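Local coordinates for Peptide/nickel transport system substrate-binding protein (Listeria monocytogenes serotype 1/2a, PDB 5KZT) that probably captures peptides outside the cell for import by a membrane transporter, and holds a bound peptide in this structure, at residues 168-173 with 187-192; 244-249 with 502-507; 270-275 with 321-326; 276-281 with 414-419. One frame throughout, in Å; residues are numbered along the deposited sequence.

Contact 1. Residues 168-173 with 187-192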
# COMPACT_ATOMS: atom_id res chain seq x y z
N PRO A 168 4.81 -13.97 11.47
CA PRO A 168 4.19 -15.02 12.28
C PRO A 168 3.01 -14.51 13.11
O PRO A 168 2.86 -13.30 13.33
CB PRO A 168 5.34 -15.46 13.18
CG PRO A 168 6.15 -14.22 13.37
CD PRO A 168 6.03 -13.44 12.09
N LEU A 169 2.14 -15.45 13.49
CA LEU A 169 1.03 -15.21 14.40
C LEU A 169 0.97 -16.32 15.44
O LEU A 169 1.31 -17.47 15.15
CB LEU A 169 -0.29 -15.13 13.63
CG LEU A 169 -0.44 -13.89 12.75
CD1 LEU A 169 -1.64 -14.06 11.83
CD2 LEU A 169 -0.58 -12.63 13.60
N ASN A 170 0.55 -15.95 16.64
CA ASN A 170 0.37 -16.86 17.74
C ASN A 170 -1.00 -17.54 17.64
O ASN A 170 -2.00 -16.94 17.99
CB ASN A 170 0.50 -16.09 19.05
CG ASN A 170 0.44 -16.99 20.27
OD1 ASN A 170 -0.57 -17.64 20.55
ND2 ASN A 170 1.53 -17.01 21.01
N GLU A 171 -1.04 -18.79 17.18
CA GLU A 171 -2.30 -19.48 16.89
C GLU A 171 -3.23 -19.52 18.10
O GLU A 171 -4.44 -19.29 17.97
CB GLU A 171 -2.07 -20.90 16.39
CG GLU A 171 -3.35 -21.69 16.14
CD GLU A 171 -3.12 -23.00 15.43
OE1 GLU A 171 -1.97 -23.37 15.17
OE2 GLU A 171 -4.11 -23.67 15.14
N LYS A 172 -2.67 -19.80 19.26
CA LYS A 172 -3.46 -19.89 20.48
C LYS A 172 -4.18 -18.57 20.77
O LYS A 172 -5.37 -18.54 21.09
CB LYS A 172 -2.58 -20.29 21.65
CG LYS A 172 -3.35 -20.74 22.88
CD LYS A 172 -2.48 -21.54 23.86
CE LYS A 172 -1.38 -20.69 24.47
NZ LYS A 172 -1.10 -21.05 25.90
N PHE A 173 -3.45 -17.48 20.67
CA PHE A 173 -4.02 -16.17 20.92
C PHE A 173 -5.07 -15.76 19.87
O PHE A 173 -6.15 -15.28 20.24
CB PHE A 173 -2.91 -15.13 20.98
CG PHE A 173 -3.40 -13.76 21.32
CD1 PHE A 173 -3.50 -13.34 22.63
CD2 PHE A 173 -3.73 -12.86 20.31
CE1 PHE A 173 -3.94 -12.06 22.95
CE2 PHE A 173 -4.17 -11.57 20.61
CZ PHE A 173 -4.27 -11.17 21.94
N ASN A 187 -6.63 -6.84 21.72
CA ASN A 187 -6.80 -8.09 20.96
C ASN A 187 -5.70 -8.35 19.92
O ASN A 187 -5.93 -9.03 18.93
CB ASN A 187 -8.19 -8.10 20.32
CG ASN A 187 -9.28 -8.28 21.35
OD1 ASN A 187 -9.18 -7.79 22.48
ND2 ASN A 187 -10.32 -9.00 20.99
N MET A 188 -4.51 -7.82 20.20
CA MET A 188 -3.32 -8.07 19.42
C MET A 188 -2.20 -8.57 20.34
O MET A 188 -2.17 -8.23 21.53
CB MET A 188 -2.84 -6.78 18.76
CG MET A 188 -3.85 -6.10 17.84
SD MET A 188 -3.32 -4.45 17.33
CE MET A 188 -1.95 -4.95 16.29
N LEU A 189 -1.30 -9.37 19.78
CA LEU A 189 -0.01 -9.73 20.39
C LEU A 189 1.16 -9.20 19.56
O LEU A 189 1.09 -9.14 18.34
CB LEU A 189 0.17 -11.25 20.51
CG LEU A 189 -0.30 -12.05 21.72
CD1 LEU A 189 0.29 -13.46 21.63
CD2 LEU A 189 0.04 -11.39 23.05
N PHE A 190 2.24 -8.86 20.25
CA PHE A 190 3.35 -8.12 19.66
C PHE A 190 4.65 -8.91 19.75
O PHE A 190 4.93 -9.56 20.76
CB PHE A 190 3.47 -6.76 20.36
CG PHE A 190 2.15 -6.08 20.57
CD1 PHE A 190 1.38 -5.69 19.47
CD2 PHE A 190 1.63 -5.88 21.85
CE1 PHE A 190 0.13 -5.07 19.65
CE2 PHE A 190 0.39 -5.28 22.04
CZ PHE A 190 -0.36 -4.88 20.95
N ASN A 191 5.43 -8.88 18.67
CA ASN A 191 6.78 -9.44 18.68
C ASN A 191 7.78 -8.48 18.05
O ASN A 191 8.88 -8.88 17.71
CB ASN A 191 6.83 -10.82 17.99
CG ASN A 191 6.75 -10.75 16.47
OD1 ASN A 191 6.00 -9.95 15.92
ND2 ASN A 191 7.52 -11.59 15.79
N GLY A 192 7.40 -7.21 17.93
CA GLY A 192 8.23 -6.20 17.30
C GLY A 192 8.77 -5.21 18.32
O GLY A 192 8.61 -5.41 19.51
O HOH W 1 4.34 -11.01 13.86

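Contact 2. Residues 244-249 with 502-507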
# COMPACT_ATOMS: atom_id res chain seq x y z
N LYS A 244 3.07 20.34 20.01
CA LYS A 244 2.24 19.18 20.34
C LYS A 244 2.47 18.03 19.38
O LYS A 244 2.13 16.89 19.69
CB LYS A 244 0.76 19.56 20.34
CG LYS A 244 0.39 20.70 21.27
CD LYS A 244 0.48 20.28 22.71
CE LYS A 244 0.08 21.42 23.62
NZ LYS A 244 0.30 21.00 25.03
N VAL A 245 2.98 18.32 18.18
CA VAL A 245 3.45 17.28 17.27
C VAL A 245 4.81 17.67 16.75
O VAL A 245 5.14 18.85 16.71
CB VAL A 245 2.49 16.99 16.10
CG1 VAL A 245 1.12 16.58 16.63
CG2 VAL A 245 2.36 18.17 15.14
N ASP A 246 5.59 16.67 16.35
CA ASP A 246 6.97 16.84 15.92
C ASP A 246 7.16 16.78 14.40
O ASP A 246 8.26 17.06 13.91
CB ASP A 246 7.85 15.80 16.59
CG ASP A 246 7.79 15.90 18.09
OD1 ASP A 246 7.95 17.02 18.62
OD2 ASP A 246 7.57 14.86 18.75
N ARG A 247 6.11 16.40 13.69
CA ARG A 247 6.13 16.23 12.24
C ARG A 247 4.69 16.37 11.76
O ARG A 247 3.78 15.80 12.36
CB ARG A 247 6.72 14.87 11.92
CG ARG A 247 7.01 14.61 10.46
CD ARG A 247 7.83 13.35 10.34
NE ARG A 247 8.42 13.13 9.02
CZ ARG A 247 7.98 12.27 8.12
NH1 ARG A 247 6.88 11.53 8.34
NH2 ARG A 247 8.64 12.15 6.97
N THR A 248 4.47 17.17 10.72
CA THR A 248 3.12 17.40 10.22
C THR A 248 3.08 17.51 8.69
O THR A 248 3.90 18.17 8.08
CB THR A 248 2.50 18.65 10.90
OG1 THR A 248 1.11 18.75 10.57
CG2 THR A 248 3.22 19.93 10.50
N VAL A 249 2.06 16.91 8.10
CA VAL A 249 1.90 16.91 6.65
C VAL A 249 1.39 18.27 6.18
O VAL A 249 0.49 18.83 6.80
CB VAL A 249 0.87 15.86 6.19
CG1 VAL A 249 0.74 15.89 4.66
CG2 VAL A 249 1.22 14.48 6.67
N LEU A 502 6.56 19.61 7.62
CA LEU A 502 7.51 20.22 8.51
C LEU A 502 7.93 19.13 9.46
O LEU A 502 7.09 18.36 9.93
CB LEU A 502 6.92 21.40 9.28
CG LEU A 502 6.59 22.68 8.52
CD1 LEU A 502 6.29 23.79 9.53
CD2 LEU A 502 7.72 23.11 7.59
N GLN A 503 9.24 19.04 9.74
CA GLN A 503 9.80 18.01 10.60
C GLN A 503 10.80 18.63 11.55
O GLN A 503 11.75 19.24 11.09
CB GLN A 503 10.51 16.96 9.74
CG GLN A 503 11.04 15.78 10.53
CD GLN A 503 11.65 14.72 9.62
OE1 GLN A 503 10.97 14.13 8.79
NE2 GLN A 503 12.95 14.50 9.77
N LYS A 504 10.61 18.46 12.86
CA LYS A 504 11.53 19.08 13.82
C LYS A 504 12.94 18.56 13.62
O LYS A 504 13.15 17.36 13.38
CB LYS A 504 11.14 18.79 15.27
CG LYS A 504 9.78 19.31 15.68
CD LYS A 504 9.73 20.80 15.93
CE LYS A 504 8.32 21.08 16.44
NZ LYS A 504 8.07 22.51 16.58
N ASP A 505 13.92 19.45 13.75
CA ASP A 505 15.32 19.07 13.55
C ASP A 505 15.85 17.99 14.52
O ASP A 505 16.80 17.29 14.19
CB ASP A 505 16.26 20.30 13.54
CG ASP A 505 16.24 21.10 14.85
OD1 ASP A 505 15.61 20.70 15.86
OD2 ASP A 505 16.88 22.18 14.86
N TYR A 506 15.22 17.86 15.68
CA TYR A 506 15.62 16.89 16.70
C TYR A 506 15.23 15.42 16.45
O TYR A 506 15.70 14.55 17.17
CB TYR A 506 15.20 17.33 18.10
CG TYR A 506 13.74 17.65 18.32
CD1 TYR A 506 12.77 16.66 18.33
CD2 TYR A 506 13.34 18.96 18.58
CE1 TYR A 506 11.43 16.97 18.58
CE2 TYR A 506 12.01 19.28 18.83
CZ TYR A 506 11.06 18.28 18.83
OH TYR A 506 9.74 18.58 19.06
N ILE A 507 14.41 15.14 15.44
CA ILE A 507 14.15 13.76 15.04
C ILE A 507 15.35 13.23 14.23
O ILE A 507 15.66 13.76 13.17
CB ILE A 507 12.88 13.64 14.18
CG1 ILE A 507 11.64 14.11 14.95
CG2 ILE A 507 12.67 12.21 13.69
CD1 ILE A 507 10.40 14.25 14.08
O HOH W 2 11.28 12.89 6.32

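Contact 3. Residues 270-275 with 321-326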
# COMPACT_ATOMS: atom_id res chain seq x y z
N SER A 270 7.41 6.82 -4.17
CA SER A 270 7.36 5.88 -5.32
C SER A 270 5.97 5.21 -5.48
O SER A 270 5.88 4.04 -5.84
CB SER A 270 8.45 4.79 -5.21
OG SER A 270 9.75 5.36 -5.25
N SER A 271 4.94 6.00 -5.23
CA SER A 271 3.56 5.54 -5.25
C SER A 271 2.85 6.25 -6.39
O SER A 271 3.22 7.38 -6.75
CB SER A 271 2.90 5.85 -3.92
OG SER A 271 3.55 5.11 -2.90
N THR A 272 1.86 5.58 -6.97
CA THR A 272 1.08 6.12 -8.07
C THR A 272 -0.38 6.21 -7.65
O THR A 272 -0.95 5.24 -7.12
CB THR A 272 1.19 5.20 -9.29
OG1 THR A 272 2.57 5.10 -9.66
CG2 THR A 272 0.36 5.74 -10.46
N PHE A 273 -0.98 7.39 -7.88
CA PHE A 273 -2.39 7.61 -7.67
C PHE A 273 -3.07 7.61 -9.03
O PHE A 273 -2.56 8.17 -10.00
CB PHE A 273 -2.63 8.91 -6.91
CG PHE A 273 -2.64 8.73 -5.43
CD1 PHE A 273 -1.45 8.55 -4.74
CD2 PHE A 273 -3.83 8.64 -4.74
CE1 PHE A 273 -1.45 8.35 -3.37
CE2 PHE A 273 -3.84 8.45 -3.37
CZ PHE A 273 -2.65 8.30 -2.68
N TYR A 274 -4.20 6.92 -9.10
CA TYR A 274 -4.85 6.67 -10.37
C TYR A 274 -6.34 6.64 -10.17
O TYR A 274 -6.83 6.36 -9.07
CB TYR A 274 -4.37 5.37 -11.01
CG TYR A 274 -4.40 4.16 -10.11
CD1 TYR A 274 -3.30 3.84 -9.32
CD2 TYR A 274 -5.52 3.32 -10.05
CE1 TYR A 274 -3.29 2.74 -8.49
CE2 TYR A 274 -5.52 2.20 -9.21
CZ TYR A 274 -4.40 1.92 -8.44
OH TYR A 274 -4.36 0.84 -7.59
N ILE A 275 -7.04 6.90 -11.26
CA ILE A 275 -8.49 6.76 -11.32
C ILE A 275 -8.81 5.29 -11.60
O ILE A 275 -8.33 4.73 -12.60
CB ILE A 275 -9.11 7.62 -12.45
CG1 ILE A 275 -8.70 9.09 -12.34
CG2 ILE A 275 -10.63 7.47 -12.45
CD1 ILE A 275 -9.23 9.82 -11.15
N LEU A 321 1.48 3.61 -14.76
CA LEU A 321 1.16 2.98 -13.49
C LEU A 321 2.41 2.79 -12.64
O LEU A 321 2.40 3.07 -11.43
CB LEU A 321 0.49 1.63 -13.73
CG LEU A 321 0.26 0.79 -12.49
CD1 LEU A 321 -0.58 1.55 -11.47
CD2 LEU A 321 -0.38 -0.53 -12.89
N VAL A 322 3.47 2.29 -13.27
CA VAL A 322 4.75 2.08 -12.60
C VAL A 322 5.42 3.45 -12.45
O VAL A 322 5.48 4.20 -13.40
CB VAL A 322 5.64 1.09 -13.37
CG1 VAL A 322 7.04 1.01 -12.75
CG2 VAL A 322 4.98 -0.29 -13.43
N PRO A 323 5.85 3.80 -11.23
CA PRO A 323 6.44 5.11 -11.01
C PRO A 323 7.85 5.24 -11.60
O PRO A 323 8.56 4.25 -11.69
CB PRO A 323 6.45 5.24 -9.48
CG PRO A 323 6.48 3.85 -9.00
CD PRO A 323 5.65 3.08 -9.96
N GLU A 324 8.20 6.45 -12.02
CA GLU A 324 9.55 6.73 -12.53
C GLU A 324 10.54 6.60 -11.40
O GLU A 324 10.22 6.91 -10.27
CB GLU A 324 9.67 8.13 -13.07
CG GLU A 324 8.80 8.45 -14.26
CD GLU A 324 9.12 9.82 -14.79
OE1 GLU A 324 9.94 9.93 -15.74
OE2 GLU A 324 8.59 10.80 -14.21
N GLY A 325 11.74 6.14 -11.71
CA GLY A 325 12.85 6.11 -10.76
C GLY A 325 12.84 4.93 -9.80
O GLY A 325 13.59 4.93 -8.84
N PHE A 326 12.01 3.92 -10.07
CA PHE A 326 11.78 2.83 -9.12
C PHE A 326 12.35 1.47 -9.53
O PHE A 326 12.94 0.76 -8.71
CB PHE A 326 10.27 2.70 -8.85
CG PHE A 326 9.94 1.64 -7.83
CD1 PHE A 326 10.43 1.75 -6.54
CD2 PHE A 326 9.19 0.51 -8.17
CE1 PHE A 326 10.15 0.76 -5.58
CE2 PHE A 326 8.92 -0.47 -7.23
CZ PHE A 326 9.39 -0.34 -5.94
O HOH W 3 10.43 6.74 -7.50

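Contact 4. Residues 276-281 with 414-419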
# COMPACT_ATOMS: atom_id res chain seq x y z
N LYS A 276 -9.64 4.69 -10.76
CA LYS A 276 -10.24 3.38 -11.05
C LYS A 276 -11.63 3.51 -11.70
O LYS A 276 -12.48 4.24 -11.22
CB LYS A 276 -10.35 2.57 -9.77
CG LYS A 276 -9.01 2.14 -9.20
CD LYS A 276 -9.16 1.22 -8.00
CE LYS A 276 -9.54 -0.18 -8.40
NZ LYS A 276 -9.51 -1.04 -7.20
N PHE A 277 -11.85 2.75 -12.76
CA PHE A 277 -13.13 2.74 -13.49
C PHE A 277 -13.85 1.44 -13.21
O PHE A 277 -13.52 0.40 -13.81
CB PHE A 277 -12.85 2.84 -14.99
CG PHE A 277 -12.22 4.14 -15.41
CD1 PHE A 277 -12.92 5.34 -15.28
CD2 PHE A 277 -10.95 4.18 -15.98
CE1 PHE A 277 -12.35 6.55 -15.68
CE2 PHE A 277 -10.38 5.39 -16.39
CZ PHE A 277 -11.08 6.57 -16.23
N ASN A 278 -14.84 1.46 -12.32
CA ASN A 278 -15.61 0.25 -12.03
C ASN A 278 -16.58 -0.02 -13.17
O ASN A 278 -17.46 0.80 -13.46
CB ASN A 278 -16.40 0.34 -10.73
CG ASN A 278 -17.05 -0.97 -10.35
OD1 ASN A 278 -16.69 -2.04 -10.85
ND2 ASN A 278 -18.06 -0.90 -9.48
N GLN A 279 -16.43 -1.18 -13.78
CA GLN A 279 -17.25 -1.56 -14.93
C GLN A 279 -18.55 -2.27 -14.57
O GLN A 279 -19.41 -2.45 -15.44
CB GLN A 279 -16.44 -2.43 -15.88
CG GLN A 279 -15.13 -1.77 -16.29
CD GLN A 279 -14.47 -2.45 -17.46
OE1 GLN A 279 -15.12 -3.12 -18.26
NE2 GLN A 279 -13.16 -2.23 -17.60
N LYS A 280 -18.70 -2.69 -13.31
CA LYS A 280 -19.90 -3.43 -12.89
C LYS A 280 -20.19 -3.18 -11.42
O LYS A 280 -19.32 -3.38 -10.57
CB LYS A 280 -19.70 -4.93 -13.10
CG LYS A 280 -20.92 -5.76 -12.71
CD LYS A 280 -20.81 -7.18 -13.25
CE LYS A 280 -21.08 -7.25 -14.74
NZ LYS A 280 -21.45 -8.65 -15.12
N ARG A 281 -21.42 -2.76 -11.13
CA ARG A 281 -21.82 -2.40 -9.79
C ARG A 281 -23.17 -3.03 -9.51
O ARG A 281 -24.09 -2.95 -10.33
CB ARG A 281 -21.89 -0.88 -9.69
CG ARG A 281 -22.37 -0.37 -8.37
CD ARG A 281 -22.33 1.14 -8.30
NE ARG A 281 -22.56 1.54 -6.93
CZ ARG A 281 -22.40 2.76 -6.44
NH1 ARG A 281 -22.00 3.75 -7.22
NH2 ARG A 281 -22.65 2.98 -5.16
N GLN A 414 -13.61 -2.98 -2.28
CA GLN A 414 -13.72 -4.45 -2.21
C GLN A 414 -15.11 -4.95 -2.66
O GLN A 414 -15.20 -5.98 -3.32
CB GLN A 414 -13.45 -5.01 -0.81
CG GLN A 414 -12.01 -4.91 -0.32
CD GLN A 414 -11.05 -5.71 -1.20
OE1 GLN A 414 -11.27 -6.91 -1.42
NE2 GLN A 414 -10.02 -5.04 -1.75
N ASN A 415 -16.15 -4.21 -2.28
CA ASN A 415 -17.54 -4.55 -2.62
C ASN A 415 -17.97 -4.14 -4.04
O ASN A 415 -19.09 -4.46 -4.46
CB ASN A 415 -18.52 -3.90 -1.62
CG ASN A 415 -18.38 -4.44 -0.21
OD1 ASN A 415 -17.89 -5.55 0.01
ND2 ASN A 415 -18.83 -3.66 0.77
N GLN A 416 -17.11 -3.45 -4.78
CA GLN A 416 -17.47 -2.83 -6.06
C GLN A 416 -18.67 -1.90 -5.99
O GLN A 416 -19.44 -1.77 -6.95
CB GLN A 416 -17.62 -3.89 -7.16
CG GLN A 416 -16.28 -4.20 -7.77
CD GLN A 416 -16.33 -5.28 -8.81
OE1 GLN A 416 -16.07 -6.43 -8.51
NE2 GLN A 416 -16.62 -4.90 -10.04
N ASP A 417 -18.81 -1.21 -4.87
CA ASP A 417 -19.93 -0.34 -4.64
C ASP A 417 -19.44 1.08 -4.86
O ASP A 417 -19.35 1.88 -3.93
CB ASP A 417 -20.46 -0.59 -3.22
CG ASP A 417 -21.85 -0.07 -3.01
OD1 ASP A 417 -22.69 -0.08 -3.95
OD2 ASP A 417 -22.14 0.34 -1.85
N TYR A 418 -19.10 1.39 -6.10
CA TYR A 418 -18.59 2.70 -6.50
C TYR A 418 -18.67 2.77 -8.03
O TYR A 418 -18.86 1.75 -8.70
CB TYR A 418 -17.14 2.92 -5.98
CG TYR A 418 -16.07 2.15 -6.71
CD1 TYR A 418 -15.84 0.80 -6.42
CD2 TYR A 418 -15.27 2.76 -7.68
CE1 TYR A 418 -14.88 0.06 -7.11
CE2 TYR A 418 -14.26 2.04 -8.34
CZ TYR A 418 -14.08 0.69 -8.05
OH TYR A 418 -13.14 -0.06 -8.69
N ASP A 419 -18.58 3.97 -8.60
CA ASP A 419 -18.55 4.14 -10.05
C ASP A 419 -17.12 4.32 -10.54
O ASP A 419 -16.61 3.58 -11.38
CB ASP A 419 -19.38 5.34 -10.48
CG ASP A 419 -20.85 5.20 -10.18
OD1 ASP A 419 -21.35 4.06 -10.00
OD2 ASP A 419 -21.52 6.25 -10.15

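Contact 1. Residues 168-173 with 187-192
Leu189 sets its CG over the face of the Phe173 ring, joining an N-capped helix, 171-177, to the loop that follows it on the way to strand 194-197 in this solute-binding protein of the OppA type. The apolar part is a CH-pi contact: Leu189 CG is 3.6 Å from the centroid of the Phe173 ring and 13° off its normal, nearly over the centre. The methyls then divide the work. Leu189 CD2 lies nearest the CE1 side of the ring, while CD1 sits at its base, 3.7 Å from Phe173 CB and equally close to CB of Asn170. At the rim the neighbour is polar, since Asn187 O lies near the ring plane, 3.5 Å from Phe173 CE2.

The hydrogen bonds lie within 168-173 or run through water and outside residues. Asn170 is the N-cap, its CG anti to the backbone N (chi1 -175°), and its OD1 accepts from Phe173 N at 2.9 Å in a fairly straight bond (161°). Its ND2 is taken by Asp90, so both polar ends of the amide are fixed while its flank packs against Leu189 CD1. At the Pro168 end a water joins the segments, donating to Pro168 O and to Asn191 OD1. The latter oxygen also accepts from Glu47 N and Asn46 ND2, which ties this loop to the region just after helix 36-45. Beside the water bridge, Pro168 CG rests 3.8 Å from Asn191 ND2.

Contact 2. Residues 244-249 with 502-507
Arg247 and Gln503 face each other as a non-hydrogen-bonded pair where strand 247-250 runs antiparallel to the end of strand 491-503, and their side chains lie side by side, pointing the same way. From the sheet outward, Arg247 CB passes Ile507 CD1 and CG passes the carbonyl oxygen of Leu502, which CA also approaches in a CA-H...O contact of 3.3 Å. CD comes alongside Gln503 CG. NE then donates to Gln503 OE1 at 2.7 Å, with the oxygen close to the guanidinium plane, and NH2 at the tip reaches a water that donates back to the same OE1. Tyr519 OH also bonds NH2, and Tyr501 forms a cation-pi pair with the arginine.

The next pair, Thr248 with Leu502, is hydrogen-bonded in both directions, and Lys504 N gives a nearly linear bond to Asp246 O at 2.9 Å (173°). Beyond it the chain enters a type I turn, 504-507, which brings Tyr506 OH to Asp246 OD1. The two side chains cross at about a right angle, with the carboxylate and ring planes 77° apart; the modelled 2.4 Å from OH to OD1 is too short to be taken literally.

Asp246 OD2 accepts from Asn18 N, linking strand 16-21. That backbone N-H would be expected to favour the carboxylate form of Asp246, while the phenol's share remains uncertain.

Contact 3. Residues 270-275 with 321-326
Thr272 OG1 donates to Leu321 O at 2.7 Å, the one direct hydrogen bond between 270-275, in strand 264-277 of the large mixed sheet of this peptide-binding protein, and 321-326, in the loop before helix 336-340. The hydroxyl approaches from above the carbonyl plane, 35° out of it. Thr272 OG1 sits beside the backbone N (chi1 -59°), which also places it 3.7 Å from Pro323 CD.

Apolar contacts extend this junction along the strand. Leu321 CD1 approaches Tyr274 CD1 obliquely at 4.2 Å, while Phe435 of helix 433-436 touches Thr272, Leu321, Pro323 and Phe326 alike. Pro323 CG presses to 3.2 Å from Ser270 O, a buried oxygen for which the model offers no hydrogen-bond partner.

Alternation along the strand splits the roles of its residues. Thr272 and Tyr274 point their CB atoms to the loop; Ser271 and Phe273 point theirs away from it. On that side Phe273 packs against an acidic side chain of the bound peptide, which Ser271 OG also bonds in one of its two modelled conformers. The loop thus backs a strand that helps line the peptide site.

Ser270 CB lies 3.9 Å from Phe326 CD1 at the type II turn 323-326. A water closes this end, donating to Glu324 O and lying 2.7 Å from Ser270 OG.

Contact 4. Residues 276-281 with 414-419
Asn278 N donates to Asp419 O at 2.9 Å where the two segments cross, the directions of 276-281 and 416-419 standing 108° apart. The first is leaving strand 264-277; the second comes off helix 406-414 through a Schellman motif, with Gln416 at positive phi, and heads into strand 420-425.

The side chain of Asn278, with CG anti to its own N (chi1 -173°), fills the angle between them. Its OD1 is gripped twice, by Gln416 NE2 at 3.0 Å and by Lys280 N, which descends on it from above the carbonyl plane. Its ND2 donates to Tyr418 O at 2.9 Å, the oxygen lying nearly in the plane of the Asn278 amide. Even CB takes part, lying 3.8 Å from the centroid of the Tyr418 ring, over the face, in a CH-pi contact. Gln416 NE2 has a further partner in Ser449 OG.

Toward solvent the contact becomes ionic. Arg281 extends to NE and passes under the backbone, so that Tyr418 N lies over the guanidinium centre. Its NH1 meets Asp419 OD1 at 2.9 Å in the guanidinium plane, and NH2 makes a longer bridge of 3.3 Å to Asp417 OD1; both oxygens are met from above their carboxylate planes. Glu370 is a second acidic partner of NH1.

An Asx turn at Asn278 thus docks against a Schellman-capped helix end, flanked by a salt-bridge network, where two neighbouring strands of the large mixed sheet meet their connections.

Contacts 2, 3 and 4 each involve a strand of the large mixed sheet, whereas contact 1 packs a helix start on a loop elsewhere, its centre about 32 to 34 Å from the others. Contacts 3 and 4 share strand 264-277 and adjoin in sequence, with centres about 21 Å apart; contact 2 uses the neighbouring strand 491-503. Contacts 1, 2 and 3 are buried, and 4 is partly exposed. Their chemistry differs accordingly: contact 1 relies on apolar packing and a water, contact 3 on apolar packing around a single hydroxyl bond, behind a strand that reaches the peptide, contact 2 on strand pairing, and contact 4, with the largest buried area, on an amide hub and salt bridges.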